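Local coordinates for protein endo-b-1,4-glucanase (Nasutitermes takasagoensis, PDB 1KS8) that probably cleaves internal beta-1,4-glucosidic linkages in cellulose, lichenin and cereal beta-glucans, as a family 9 glycosyl hydrolase, at residues A[71-76]-A[163-168]; A[176-181]-A[220-225]; A[283-288]-A[312-317]. One frame throughout, in Å; residues are numbered along the deposited sequence.

Contact 1 of 3, residues A[71-76]-A[163-168]; sequences VLAWGL and SIVFRN
Val165, in the last turn of helix 149-165, drives its two methyls against Ala73 and Leu76, which sit three residues apart on one face of helix 62-78. The backbones come close here, with CA of Ala73 6.6 Å from CA of Val165, a closeness that the small side chain of Ala73 allows. Rotation about the first side-chain bond of Val165 decides which methyl goes where: with chi1 at 169°, CG1 lies opposite the main-chain nitrogen and CG2 opposite the carbonyl carbon. CG2 settles on the shorter neighbour, 4.0 Å from Ala73 CB and 3.8 Å from the carbonyl oxygen Ala73 O, a plain van der Waals approach. CG1 is left to meet the far end of the leucine, 4.0 Å from Leu76 CD1. The leucine and valine side chains cross at roughly a right angle, so one branch of Leu76 presses on one methyl of Val165 while Leu76 CB passes near the other. Leu76 has a chi1 of -108°, well away from a staggered value, and it also touches Leu89 and Val96 of helix 89-106. Val165 CG1 also stands 4.0 Å above one face of the neighbouring Phe166 ring, offset toward its rim. Phe166 itself packs edge-to-face with Tyr173 and touches Leu177, both of helix 171-190. This is apolar helix-helix packing in the (alpha/alpha)6 barrel of the family 9 glycosyl hydrolases.

Contact 2 of 3, residues A[176-181]-A[220-225]; sequences NLLTHA and AWLYRA
Leu178 and Leu222 meet between helix 171-190 and helix 212-226, two members of the (alpha/alpha)6 barrel. The short segments run roughly antiparallel, with 145° between their directions, and their axes come no nearer than 11.3 Å, so both leucines must reach into the gap to close it. Neither points straight at the opposite helix from its CA; each gets there through its outer atoms. Leu178 does so with CG opposite the main-chain nitrogen (chi1 -169°), which carries CD1 across to Leu222 CD2, 4.0 Å away. In Leu222 it is the carbonyl carbon that CG stands opposite (chi1 -86°), and the two side chains meet at a slant. Each leucine end also rests on an alanine of the facing helix, Leu178 on Ala225, with Leu178 CD1 4.0 Å from Ala225 CB, and Leu222 on Ala181. Both alanine CB atoms point toward the other helix, and each takes a leucine methyl. The same helix 212-226 is engaged beyond this pair as well, for Tyr231 of helix 229-241 touches Leu222 and Ser163 of helix 149-165 touches Ala225. The side-chain contacts across the gap are all aliphatic. Leu222 CD2 touches both Leu178 CD1 and Ala181 CB, the alanine methyl at 3.9 Å, while its twin CD1 passes near the carbonyl oxygen Ala181 O.

Contact 3 of 3, residues A[283-288]-A[312-317]; sequences YLINNQ and FIMLEA
The backbones of 283-288, at the end of helix 271-286, and 312-317, within helix 303-319, stand well apart, with the closest pair of CA atoms, Leu284 and Met314, separated by 9.6 Å. Met314 reaches into that gap, and Leu284 and Ile285 meet it. The methionine starts with CG opposite its carbonyl carbon (chi1 -71°) and then runs fully extended, chi2 -178° and chi3 -163°, so that its terminal methyl is delivered to the far helix like the end of a rod. There CE is received by two consecutive residues. It lies 3.9 Å from Leu284 CD1 and almost as close to Leu284 CB, resting along the flank of that side chain. It also comes 4.0 Å from Ile285 CG1, the methylene rather than a methyl of the isoleucine. Leu284 points toward the other helix from its CA, whereas Ile285 has to bend its outer atoms in. Val281, one turn earlier on the same helix, and Phe330 of helix 324-341 also touch Met314, and Phe330 touches Ile285 as well. Just beyond the contact the helix comes to its end: Tyr283 O takes backbone bonds from Asn287 N and Gln288 N on opposite faces of its plane, and Lys290 NZ hydrogen-bonds to the oxygens of Leu284, Ile285 and Gln288. Contact is made through the methyl end of the thioether, with the sulfur set farther back, and the two segments share no hydrogen bond. The contact is therefore apolar, held by van der Waals packing and probably by the exclusion of water.

Contacts 1 and 2 are neighbours in the barrel, their centres 11 Å apart. They touch directly: Ser163 OG lies 3.5 Å from Ala225 CB, and Ile164 CD1 lies 3.6 Å from Arg224 CG. Contact 3 is farther off, 24 Å from contact 1 between centres, yet Trp74 connects all three regions, packing edge-to-face on Trp221 of 220-225 and on Phe312 of 312-317. Contacts 2 and 3 do not meet, their nearest atoms being about 6 Å apart. Contacts 1 and 3 lie away from the predicted active-site residues Asp403 and Glu412; at contact 2, the Leu222 side chain is about 11 Å from that of Glu214, a calcium ligand in another crystal structure of the protein, though no calcium is bound here.

Contact 1 of 3, residues A[71-76]-A[163-168]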
ATOM      1  N   VAL A  71      -1.668  -4.436   3.607  1.00  7.83           N
ATOM      2  CA  VAL A  71      -2.388  -3.471   4.426  1.00  8.15           C
ATOM      3  C   VAL A  71      -3.867  -3.374   4.043  1.00  7.64           C
ATOM      4  O   VAL A  71      -4.731  -3.249   4.915  1.00  7.82           O
ATOM      5  CB  VAL A  71      -1.698  -2.090   4.359  1.00  8.04           C
ATOM      6  CG1 VAL A  71      -2.518  -1.046   5.106  1.00 10.18           C
ATOM      7  CG2 VAL A  71      -0.304  -2.195   4.979  1.00 10.28           C
ATOM      8  N   LEU A  72      -4.170  -3.446   2.750  1.00  7.26           N
ATOM      9  CA  LEU A  72      -5.567  -3.396   2.336  1.00  7.94           C
ATOM     10  C   LEU A  72      -6.292  -4.638   2.857  1.00  8.60           C
ATOM     11  O   LEU A  72      -7.402  -4.539   3.375  1.00  8.63           O
ATOM     12  CB  LEU A  72      -5.687  -3.319   0.808  1.00  7.98           C
ATOM     13  CG  LEU A  72      -5.288  -1.996   0.146  1.00  8.79           C
ATOM     14  CD1 LEU A  72      -5.554  -2.103  -1.345  1.00 10.17           C
ATOM     15  CD2 LEU A  72      -6.079  -0.829   0.746  1.00  9.45           C
ATOM     16  N   ALA A  73      -5.663  -5.804   2.729  1.00  8.49           N
ATOM     17  CA  ALA A  73      -6.275  -7.044   3.204  1.00  8.49           C
ATOM     18  C   ALA A  73      -6.441  -7.000   4.724  1.00  8.76           C
ATOM     19  O   ALA A  73      -7.452  -7.442   5.263  1.00  9.16           O
ATOM     20  CB  ALA A  73      -5.415  -8.243   2.801  1.00  9.95           C
ATOM     21  N   TRP A  74      -5.438  -6.460   5.405  1.00  8.16           N
ATOM     22  CA  TRP A  74      -5.450  -6.344   6.861  1.00  8.85           C
ATOM     23  C   TRP A  74      -6.686  -5.567   7.324  1.00  8.85           C
ATOM     24  O   TRP A  74      -7.387  -5.986   8.249  1.00  9.62           O
ATOM     25  CB  TRP A  74      -4.163  -5.644   7.301  1.00  9.49           C
ATOM     26  CG  TRP A  74      -3.877  -5.607   8.772  1.00  9.21           C
ATOM     27  CD1 TRP A  74      -4.508  -6.304   9.765  1.00 10.54           C
ATOM     28  CD2 TRP A  74      -2.832  -4.863   9.405  1.00  9.49           C
ATOM     29  NE1 TRP A  74      -3.913  -6.040  10.979  1.00 11.34           N
ATOM     30  CE2 TRP A  74      -2.882  -5.157  10.785  1.00 11.42           C
ATOM     31  CE3 TRP A  74      -1.855  -3.974   8.936  1.00 10.96           C
ATOM     32  CZ2 TRP A  74      -1.989  -4.593  11.703  1.00 11.73           C
ATOM     33  CZ3 TRP A  74      -0.967  -3.413   9.850  1.00 12.29           C
ATOM     34  CH2 TRP A  74      -1.042  -3.726  11.217  1.00 12.54           C
ATOM     35  N   GLY A  75      -6.961  -4.442   6.672  1.00  8.77           N
ATOM     36  CA  GLY A  75      -8.118  -3.645   7.038  1.00  9.23           C
ATOM     37  C   GLY A  75      -9.419  -4.353   6.707  1.00 10.24           C
ATOM     38  O   GLY A  75     -10.412  -4.207   7.418  1.00 10.98           O
ATOM     39  N   LEU A  76      -9.414  -5.115   5.616  1.00 10.66           N
ATOM     40  CA  LEU A  76     -10.591  -5.863   5.186  1.00 12.11           C
ATOM     41  C   LEU A  76     -10.936  -6.952   6.193  1.00 12.87           C
ATOM     42  O   LEU A  76     -12.104  -7.302   6.371  1.00 13.49           O
ATOM     43  CB  LEU A  76     -10.341  -6.509   3.822  1.00 14.50           C
ATOM     44  CG  LEU A  76     -11.062  -5.917   2.611  1.00 17.74           C
ATOM     45  CD1 LEU A  76     -10.643  -6.681   1.363  1.00 17.86           C
ATOM     46  CD2 LEU A  76     -12.569  -6.002   2.804  1.00 14.54           C
ATOM     47  N   SER A 163      -5.565 -14.790   1.760  1.00 10.11           N
ATOM     48  CA  SER A 163      -6.186 -16.106   1.912  1.00 10.87           C
ATOM     49  C   SER A 163      -7.256 -16.060   3.000  1.00 11.21           C
ATOM     50  O   SER A 163      -8.254 -16.774   2.930  1.00 12.93           O
ATOM     51  CB  SER A 163      -5.135 -17.180   2.237  1.00 11.18           C
ATOM     52  OG  SER A 163      -4.682 -17.101   3.578  1.00 12.37           O
ATOM     53  N   ILE A 164      -7.048 -15.210   4.001  1.00 11.12           N
ATOM     54  CA  ILE A 164      -8.017 -15.058   5.083  1.00 11.36           C
ATOM     55  C   ILE A 164      -9.241 -14.318   4.545  1.00 12.42           C
ATOM     56  O   ILE A 164     -10.382 -14.697   4.805  1.00 12.78           O
ATOM     57  CB  ILE A 164      -7.411 -14.267   6.266  1.00 12.29           C
ATOM     58  CG1 ILE A 164      -6.249 -15.058   6.872  1.00 13.96           C
ATOM     59  CG2 ILE A 164      -8.478 -13.992   7.322  1.00 13.11           C
ATOM     60  CD1 ILE A 164      -5.449 -14.286   7.904  1.00 20.20           C
ATOM     61  N   VAL A 165      -8.997 -13.263   3.776  1.00 11.55           N
ATOM     62  CA  VAL A 165     -10.074 -12.478   3.194  1.00 11.23           C
ATOM     63  C   VAL A 165     -11.037 -13.341   2.376  1.00 11.17           C
ATOM     64  O   VAL A 165     -12.255 -13.178   2.461  1.00 11.85           O
ATOM     65  CB  VAL A 165      -9.507 -11.363   2.273  1.00 10.83           C
ATOM     66  CG1 VAL A 165     -10.625 -10.723   1.460  1.00 11.29           C
ATOM     67  CG2 VAL A 165      -8.800 -10.312   3.110  1.00 12.98           C
ATOM     68  N   PHE A 166     -10.486 -14.270   1.602  1.00 11.95           N
ATOM     69  CA  PHE A 166     -11.295 -15.124   0.733  1.00 12.18           C
ATOM     70  C   PHE A 166     -11.645 -16.502   1.282  1.00 14.79           C
ATOM     71  O   PHE A 166     -12.262 -17.310   0.587  1.00 14.11           O
ATOM     72  CB  PHE A 166     -10.583 -15.273  -0.612  1.00 12.18           C
ATOM     73  CG  PHE A 166     -10.502 -13.993  -1.391  1.00 11.99           C
ATOM     74  CD1 PHE A 166     -11.612 -13.514  -2.075  1.00 12.94           C
ATOM     75  CD2 PHE A 166      -9.331 -13.244  -1.406  1.00 11.34           C
ATOM     76  CE1 PHE A 166     -11.562 -12.305  -2.761  1.00 12.88           C
ATOM     77  CE2 PHE A 166      -9.268 -12.030  -2.090  1.00 12.26           C
ATOM     78  CZ  PHE A 166     -10.386 -11.560  -2.768  1.00 12.51           C
ATOM     79  N   ARG A 167     -11.265 -16.756   2.527  1.00 16.24           N
ATOM     80  CA  ARG A 167     -11.516 -18.040   3.173  1.00 18.83           C
ATOM     81  C   ARG A 167     -12.915 -18.617   2.954  1.00 19.52           C
ATOM     82  O   ARG A 167     -13.058 -19.808   2.672  1.00 20.89           O
ATOM     83  CB  ARG A 167     -11.236 -17.913   4.673  1.00 22.11           C
ATOM     84  CG  ARG A 167     -11.500 -19.166   5.488  1.00 28.36           C
ATOM     85  CD  ARG A 167     -11.159 -18.921   6.950  1.00 33.44           C
ATOM     86  NE  ARG A 167     -11.810 -17.715   7.459  1.00 38.24           N
ATOM     87  CZ  ARG A 167     -11.669 -17.251   8.697  1.00 40.19           C
ATOM     88  NH1 ARG A 167     -10.899 -17.889   9.567  1.00 41.83           N
ATOM     89  NH2 ARG A 167     -12.301 -16.144   9.065  1.00 41.40           N
ATOM     90  N   ASN A 168     -13.943 -17.782   3.072  1.00 19.32           N
ATOM     91  CA  ASN A 168     -15.315 -18.256   2.907  1.00 20.83           C
ATOM     92  C   ASN A 168     -15.946 -18.002   1.539  1.00 21.80           C
ATOM     93  O   ASN A 168     -16.628 -18.873   0.999  1.00 22.72           O
ATOM     94  CB  ASN A 168     -16.208 -17.649   3.992  1.00 22.26           C
ATOM     95  CG  ASN A 168     -15.761 -18.024   5.389  1.00 23.93           C
ATOM     96  OD1 ASN A 168     -15.579 -19.202   5.699  1.00 24.66           O
ATOM     97  ND2 ASN A 168     -15.584 -17.023   6.245  1.00 25.52           N
TER

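Contact 2 of 3, residues A[176-181]-A[220-225]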
ATOM      1  N   ASN A 176      -5.257 -21.580  -2.956  1.00 14.89           N
ATOM      2  CA  ASN A 176      -4.207 -21.268  -3.916  1.00 14.82           C
ATOM      3  C   ASN A 176      -3.304 -20.167  -3.367  1.00 13.42           C
ATOM      4  O   ASN A 176      -2.081 -20.260  -3.442  1.00 14.10           O
ATOM      5  CB  ASN A 176      -4.835 -20.841  -5.246  1.00 17.33           C
ATOM      6  CG  ASN A 176      -3.803 -20.530  -6.308  1.00 20.11           C
ATOM      7  OD1 ASN A 176      -2.784 -21.213  -6.419  1.00 23.16           O
ATOM      8  ND2 ASN A 176      -4.071 -19.507  -7.110  1.00 23.75           N
ATOM      9  N   LEU A 177      -3.915 -19.130  -2.808  1.00 13.17           N
ATOM     10  CA  LEU A 177      -3.166 -18.021  -2.227  1.00 12.40           C
ATOM     11  C   LEU A 177      -2.222 -18.527  -1.141  1.00 12.36           C
ATOM     12  O   LEU A 177      -1.050 -18.155  -1.094  1.00 12.36           O
ATOM     13  CB  LEU A 177      -4.129 -17.003  -1.614  1.00 12.65           C
ATOM     14  CG  LEU A 177      -4.975 -16.153  -2.565  1.00 11.00           C
ATOM     15  CD1 LEU A 177      -6.066 -15.445  -1.778  1.00 11.67           C
ATOM     16  CD2 LEU A 177      -4.089 -15.146  -3.285  1.00 12.65           C
ATOM     17  N   LEU A 178      -2.743 -19.379  -0.264  1.00 13.19           N
ATOM     18  CA  LEU A 178      -1.954 -19.918   0.835  1.00 14.41           C
ATOM     19  C   LEU A 178      -0.784 -20.775   0.364  1.00 13.90           C
ATOM     20  O   LEU A 178       0.297 -20.725   0.950  1.00 15.14           O
ATOM     21  CB  LEU A 178      -2.850 -20.726   1.778  1.00 14.94           C
ATOM     22  CG  LEU A 178      -2.225 -21.128   3.116  1.00 18.37           C
ATOM     23  CD1 LEU A 178      -1.779 -19.886   3.877  1.00 17.47           C
ATOM     24  CD2 LEU A 178      -3.243 -21.911   3.930  1.00 19.20           C
ATOM     25  N   THR A 179      -0.992 -21.564  -0.687  1.00 13.81           N
ATOM     26  CA  THR A 179       0.079 -22.406  -1.210  1.00 14.24           C
ATOM     27  C   THR A 179       1.250 -21.526  -1.635  1.00 12.80           C
ATOM     28  O   THR A 179       2.401 -21.782  -1.281  1.00 13.68           O
ATOM     29  CB  THR A 179      -0.398 -23.240  -2.419  1.00 15.92           C
ATOM     30  OG1 THR A 179      -1.372 -24.196  -1.980  1.00 18.02           O
ATOM     31  CG2 THR A 179       0.771 -23.976  -3.062  1.00 16.85           C
ATOM     32  N   HIS A 180       0.945 -20.476  -2.389  1.00 11.77           N
ATOM     33  CA  HIS A 180       1.968 -19.551  -2.855  1.00 11.36           C
ATOM     34  C   HIS A 180       2.618 -18.816  -1.691  1.00 11.23           C
ATOM     35  O   HIS A 180       3.827 -18.588  -1.694  1.00 12.19           O
ATOM     36  CB  HIS A 180       1.357 -18.550  -3.835  1.00 11.15           C
ATOM     37  CG  HIS A 180       1.094 -19.122  -5.192  1.00 11.86           C
ATOM     38  ND1 HIS A 180       2.087 -19.281  -6.134  1.00 11.28           N
ATOM     39  CD2 HIS A 180      -0.038 -19.610  -5.752  1.00 12.00           C
ATOM     40  CE1 HIS A 180       1.578 -19.843  -7.216  1.00 11.68           C
ATOM     41  NE2 HIS A 180       0.291 -20.054  -7.010  1.00 12.46           N
ATOM     42  N   ALA A 181       1.818 -18.454  -0.693  1.00 10.93           N
ATOM     43  CA  ALA A 181       2.334 -17.749   0.476  1.00 11.01           C
ATOM     44  C   ALA A 181       3.367 -18.595   1.217  1.00 10.60           C
ATOM     45  O   ALA A 181       4.426 -18.100   1.591  1.00 11.00           O
ATOM     46  CB  ALA A 181       1.189 -17.382   1.414  1.00 11.54           C
ATOM     47  N   ALA A 220       4.263 -14.160  10.908  1.00 10.28           N
ATOM     48  CA  ALA A 220       3.091 -13.844  11.713  1.00 11.09           C
ATOM     49  C   ALA A 220       1.813 -13.988  10.894  1.00 10.52           C
ATOM     50  O   ALA A 220       0.832 -14.565  11.360  1.00 10.75           O
ATOM     51  CB  ALA A 220       3.204 -12.431  12.274  1.00 11.21           C
ATOM     52  N   TRP A 221       1.818 -13.465   9.671  1.00 10.83           N
ATOM     53  CA  TRP A 221       0.642 -13.567   8.816  1.00 10.25           C
ATOM     54  C   TRP A 221       0.337 -15.014   8.446  1.00  9.83           C
ATOM     55  O   TRP A 221      -0.826 -15.412   8.387  1.00 11.47           O
ATOM     56  CB  TRP A 221       0.814 -12.716   7.554  1.00  9.97           C
ATOM     57  CG  TRP A 221       0.399 -11.293   7.774  1.00  9.17           C
ATOM     58  CD1 TRP A 221       1.213 -10.203   7.901  1.00  9.19           C
ATOM     59  CD2 TRP A 221      -0.939 -10.819   7.953  1.00  9.79           C
ATOM     60  NE1 TRP A 221       0.461  -9.075   8.150  1.00  9.26           N
ATOM     61  CE2 TRP A 221      -0.863  -9.427   8.187  1.00  9.19           C
ATOM     62  CE3 TRP A 221      -2.198 -11.437   7.940  1.00 10.13           C
ATOM     63  CZ2 TRP A 221      -2.000  -8.642   8.408  1.00 10.05           C
ATOM     64  CZ3 TRP A 221      -3.327 -10.656   8.159  1.00 10.03           C
ATOM     65  CH2 TRP A 221      -3.219  -9.273   8.391  1.00  9.71           C
ATOM     66  N   LEU A 222       1.378 -15.803   8.203  1.00 11.49           N
ATOM     67  CA  LEU A 222       1.174 -17.207   7.870  1.00 11.72           C
ATOM     68  C   LEU A 222       0.568 -17.945   9.055  1.00 12.40           C
ATOM     69  O   LEU A 222      -0.269 -18.824   8.879  1.00 12.42           O
ATOM     70  CB  LEU A 222       2.491 -17.855   7.445  1.00 11.85           C
ATOM     71  CG  LEU A 222       2.783 -17.669   5.953  1.00 13.12           C
ATOM     72  CD1 LEU A 222       4.215 -18.053   5.650  1.00 15.28           C
ATOM     73  CD2 LEU A 222       1.801 -18.507   5.140  1.00 12.84           C
ATOM     74  N   TYR A 223       0.981 -17.585  10.266  1.00 12.57           N
ATOM     75  CA  TYR A 223       0.417 -18.226  11.446  1.00 13.92           C
ATOM     76  C   TYR A 223      -1.070 -17.894  11.519  1.00 13.66           C
ATOM     77  O   TYR A 223      -1.905 -18.765  11.757  1.00 15.13           O
ATOM     78  CB  TYR A 223       1.105 -17.738  12.722  1.00 14.71           C
ATOM     79  CG  TYR A 223       0.417 -18.219  13.979  1.00 16.72           C
ATOM     80  CD1 TYR A 223       0.285 -19.582  14.249  1.00 17.44           C
ATOM     81  CD2 TYR A 223      -0.129 -17.312  14.889  1.00 18.47           C
ATOM     82  CE1 TYR A 223      -0.374 -20.031  15.392  1.00 19.50           C
ATOM     83  CE2 TYR A 223      -0.788 -17.751  16.037  1.00 19.75           C
ATOM     84  CZ  TYR A 223      -0.907 -19.111  16.280  1.00 20.52           C
ATOM     85  OH  TYR A 223      -1.563 -19.549  17.409  1.00 22.59           O
ATOM     86  N   ARG A 224      -1.399 -16.625  11.309  1.00 12.88           N
ATOM     87  CA  ARG A 224      -2.786 -16.192  11.360  1.00 13.11           C
ATOM     88  C   ARG A 224      -3.649 -16.904  10.322  1.00 13.30           C
ATOM     89  O   ARG A 224      -4.806 -17.228  10.583  1.00 14.65           O
ATOM     90  CB  ARG A 224      -2.871 -14.677  11.143  1.00 12.86           C
ATOM     91  CG  ARG A 224      -4.270 -14.112  11.311  1.00 12.77           C
ATOM     92  CD  ARG A 224      -4.292 -12.603  11.154  1.00 13.78           C
ATOM     93  NE  ARG A 224      -5.568 -12.053  11.595  1.00 13.79           N
ATOM     94  CZ  ARG A 224      -5.790 -10.762  11.813  1.00 13.69           C
ATOM     95  NH1 ARG A 224      -4.818  -9.880  11.624  1.00 12.41           N
ATOM     96  NH2 ARG A 224      -6.977 -10.359  12.245  1.00 13.66           N
ATOM     97  N   ALA A 225      -3.074 -17.154   9.149  1.00 14.15           N
ATOM     98  CA  ALA A 225      -3.790 -17.800   8.052  1.00 15.66           C
ATOM     99  C   ALA A 225      -3.853 -19.324   8.108  1.00 16.22           C
ATOM    100  O   ALA A 225      -4.683 -19.935   7.432  1.00 17.44           O
ATOM    101  CB  ALA A 225      -3.177 -17.370   6.724  1.00 14.88           C
TER

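Contact 3 of 3, residues A[283-288]-A[312-317]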
ATOM      1  N   TYR A 283       4.037   8.160  22.208  1.00 12.16           N
ATOM      2  CA  TYR A 283       5.083   9.050  21.725  1.00 12.52           C
ATOM      3  C   TYR A 283       4.569   9.916  20.579  1.00 12.06           C
ATOM      4  O   TYR A 283       4.802  11.124  20.547  1.00 12.21           O
ATOM      5  CB  TYR A 283       6.293   8.254  21.236  1.00 12.58           C
ATOM      6  CG  TYR A 283       7.274   9.119  20.485  1.00 14.31           C
ATOM      7  CD1 TYR A 283       8.045  10.068  21.153  1.00 16.62           C
ATOM      8  CD2 TYR A 283       7.370   9.049  19.096  1.00 15.34           C
ATOM      9  CE1 TYR A 283       8.882  10.932  20.459  1.00 18.43           C
ATOM     10  CE2 TYR A 283       8.206   9.909  18.389  1.00 17.41           C
ATOM     11  CZ  TYR A 283       8.955  10.849  19.077  1.00 18.92           C
ATOM     12  OH  TYR A 283       9.759  11.722  18.384  1.00 21.26           O
ATOM     13  N   LEU A 284       3.879   9.295  19.627  1.00 11.14           N
ATOM     14  CA  LEU A 284       3.343  10.036  18.492  1.00 10.84           C
ATOM     15  C   LEU A 284       2.371  11.117  18.946  1.00 11.21           C
ATOM     16  O   LEU A 284       2.460  12.264  18.516  1.00 11.18           O
ATOM     17  CB  LEU A 284       2.625   9.093  17.523  1.00 10.56           C
ATOM     18  CG  LEU A 284       3.471   8.087  16.740  1.00 10.23           C
ATOM     19  CD1 LEU A 284       2.550   7.238  15.875  1.00 11.74           C
ATOM     20  CD2 LEU A 284       4.498   8.819  15.875  1.00 11.34           C
ATOM     21  N   ILE A 285       1.442  10.742  19.817  1.00 12.00           N
ATOM     22  CA  ILE A 285       0.439  11.674  20.316  1.00 12.78           C
ATOM     23  C   ILE A 285       1.023  12.807  21.152  1.00 13.33           C
ATOM     24  O   ILE A 285       0.693  13.978  20.949  1.00 13.40           O
ATOM     25  CB  ILE A 285      -0.621  10.933  21.165  1.00 12.80           C
ATOM     26  CG1 ILE A 285      -1.379   9.940  20.282  1.00 13.86           C
ATOM     27  CG2 ILE A 285      -1.574  11.931  21.814  1.00 11.87           C
ATOM     28  CD1 ILE A 285      -2.437   9.136  21.008  1.00 15.09           C
ATOM     29  N   ASN A 286       1.909  12.454  22.073  1.00 13.70           N
ATOM     30  CA  ASN A 286       2.501  13.428  22.981  1.00 13.93           C
ATOM     31  C   ASN A 286       3.736  14.186  22.514  1.00 14.26           C
ATOM     32  O   ASN A 286       3.892  15.363  22.845  1.00 15.27           O
ATOM     33  CB  ASN A 286       2.843  12.742  24.311  1.00 16.15           C
ATOM     34  CG  ASN A 286       1.621  12.214  25.035  1.00 17.47           C
ATOM     35  OD1 ASN A 286       1.713  11.261  25.813  1.00 22.03           O
ATOM     36  ND2 ASN A 286       0.476  12.838  24.802  1.00 18.25           N
ATOM     37  N   ASN A 287       4.607  13.542  21.741  1.00 13.35           N
ATOM     38  CA  ASN A 287       5.850  14.199  21.354  1.00 14.50           C
ATOM     39  C   ASN A 287       6.263  14.357  19.892  1.00 13.49           C
ATOM     40  O   ASN A 287       6.973  15.308  19.563  1.00 14.20           O
ATOM     41  CB  ASN A 287       6.997  13.539  22.120  1.00 15.27           C
ATOM     42  CG  ASN A 287       6.777  13.560  23.624  1.00 17.20           C
ATOM     43  OD1 ASN A 287       6.622  12.515  24.258  1.00 19.50           O
ATOM     44  ND2 ASN A 287       6.753  14.754  24.197  1.00 16.16           N
ATOM     45  N   GLN A 288       5.862  13.439  19.017  1.00 12.62           N
ATOM     46  CA  GLN A 288       6.244  13.547  17.606  1.00 11.80           C
ATOM     47  C   GLN A 288       5.939  14.938  17.054  1.00 11.35           C
ATOM     48  O   GLN A 288       4.895  15.521  17.356  1.00 11.62           O
ATOM     49  CB  GLN A 288       5.509  12.495  16.768  1.00 11.97           C
ATOM     50  CG  GLN A 288       5.692  12.663  15.256  1.00 11.37           C
ATOM     51  CD  GLN A 288       7.114  12.385  14.790  1.00 13.40           C
ATOM     52  OE1 GLN A 288       7.624  13.050  13.885  1.00 15.15           O
ATOM     53  NE2 GLN A 288       7.755  11.392  15.394  1.00 11.72           N
ATOM     54  N   PHE A 312      -3.685   4.349  11.381  1.00  9.08           N
ATOM     55  CA  PHE A 312      -4.122   2.962  11.323  1.00  8.43           C
ATOM     56  C   PHE A 312      -3.521   2.139  12.457  1.00  9.08           C
ATOM     57  O   PHE A 312      -4.197   1.287  13.029  1.00  9.73           O
ATOM     58  CB  PHE A 312      -3.769   2.314   9.986  1.00 10.60           C
ATOM     59  CG  PHE A 312      -4.377   0.955   9.818  1.00  9.27           C
ATOM     60  CD1 PHE A 312      -5.760   0.800   9.826  1.00  9.96           C
ATOM     61  CD2 PHE A 312      -3.577  -0.177   9.717  1.00 11.04           C
ATOM     62  CE1 PHE A 312      -6.341  -0.462   9.740  1.00 11.35           C
ATOM     63  CE2 PHE A 312      -4.149  -1.446   9.630  1.00 11.54           C
ATOM     64  CZ  PHE A 312      -5.532  -1.587   9.643  1.00 12.25           C
ATOM     65  N   ILE A 313      -2.254   2.382  12.780  1.00  8.45           N
ATOM     66  CA  ILE A 313      -1.623   1.658  13.877  1.00  8.64           C
ATOM     67  C   ILE A 313      -2.383   1.976  15.163  1.00  8.79           C
ATOM     68  O   ILE A 313      -2.600   1.098  15.997  1.00  9.82           O
ATOM     69  CB  ILE A 313      -0.131   2.051  14.034  1.00  9.51           C
ATOM     70  CG1 ILE A 313       0.682   1.445  12.885  1.00 11.14           C
ATOM     71  CG2 ILE A 313       0.412   1.564  15.379  1.00 10.66           C
ATOM     72  CD1 ILE A 313       0.668  -0.082  12.838  1.00 13.15           C
ATOM     73  N   MET A 314      -2.803   3.227  15.313  1.00  9.33           N
ATOM     74  CA  MET A 314      -3.549   3.636  16.499  1.00  9.65           C
ATOM     75  C   MET A 314      -4.897   2.929  16.567  1.00 10.26           C
ATOM     76  O   MET A 314      -5.332   2.507  17.641  1.00 10.65           O
ATOM     77  CB  MET A 314      -3.763   5.149  16.500  1.00 10.04           C
ATOM     78  CG  MET A 314      -2.496   5.937  16.759  1.00 10.63           C
ATOM     79  SD  MET A 314      -2.814   7.705  16.819  1.00 12.28           S
ATOM     80  CE  MET A 314      -1.156   8.340  16.600  1.00 12.10           C
ATOM     81  N   LEU A 315      -5.560   2.803  15.422  1.00  9.97           N
ATOM     82  CA  LEU A 315      -6.854   2.135  15.372  1.00  9.97           C
ATOM     83  C   LEU A 315      -6.697   0.649  15.695  1.00 10.74           C
ATOM     84  O   LEU A 315      -7.555   0.054  16.355  1.00 11.45           O
ATOM     85  CB  LEU A 315      -7.489   2.339  13.993  1.00 10.62           C
ATOM     86  CG  LEU A 315      -7.968   3.781  13.780  1.00 10.00           C
ATOM     87  CD1 LEU A 315      -8.160   4.071  12.297  1.00 11.27           C
ATOM     88  CD2 LEU A 315      -9.261   4.000  14.550  1.00 11.43           C
ATOM     89  N   GLU A 316      -5.595   0.055  15.247  1.00 11.41           N
ATOM     90  CA  GLU A 316      -5.336  -1.355  15.524  1.00 11.64           C
ATOM     91  C   GLU A 316      -5.018  -1.525  17.006  1.00 12.35           C
ATOM     92  O   GLU A 316      -5.410  -2.515  17.628  1.00 13.03           O
ATOM     93  CB  GLU A 316      -4.166  -1.861  14.672  1.00 10.63           C
ATOM     94  CG  GLU A 316      -4.552  -2.189  13.237  1.00 12.09           C
ATOM     95  CD  GLU A 316      -5.275  -3.517  13.123  1.00 13.97           C
ATOM     96  OE1 GLU A 316      -5.987  -3.733  12.120  1.00 12.37           O
ATOM     97  OE2 GLU A 316      -5.121  -4.356  14.036  1.00 17.60           O
ATOM     98  N   ALA A 317      -4.310  -0.553  17.570  1.00 11.62           N
ATOM     99  CA  ALA A 317      -3.951  -0.591  18.984  1.00 11.73           C
ATOM    100  C   ALA A 317      -5.208  -0.490  19.841  1.00 12.15           C
ATOM    101  O   ALA A 317      -5.328  -1.168  20.865  1.00 12.74           O
ATOM    102  CB  ALA A 317      -3.002   0.549  19.313  1.00 12.21           C
TER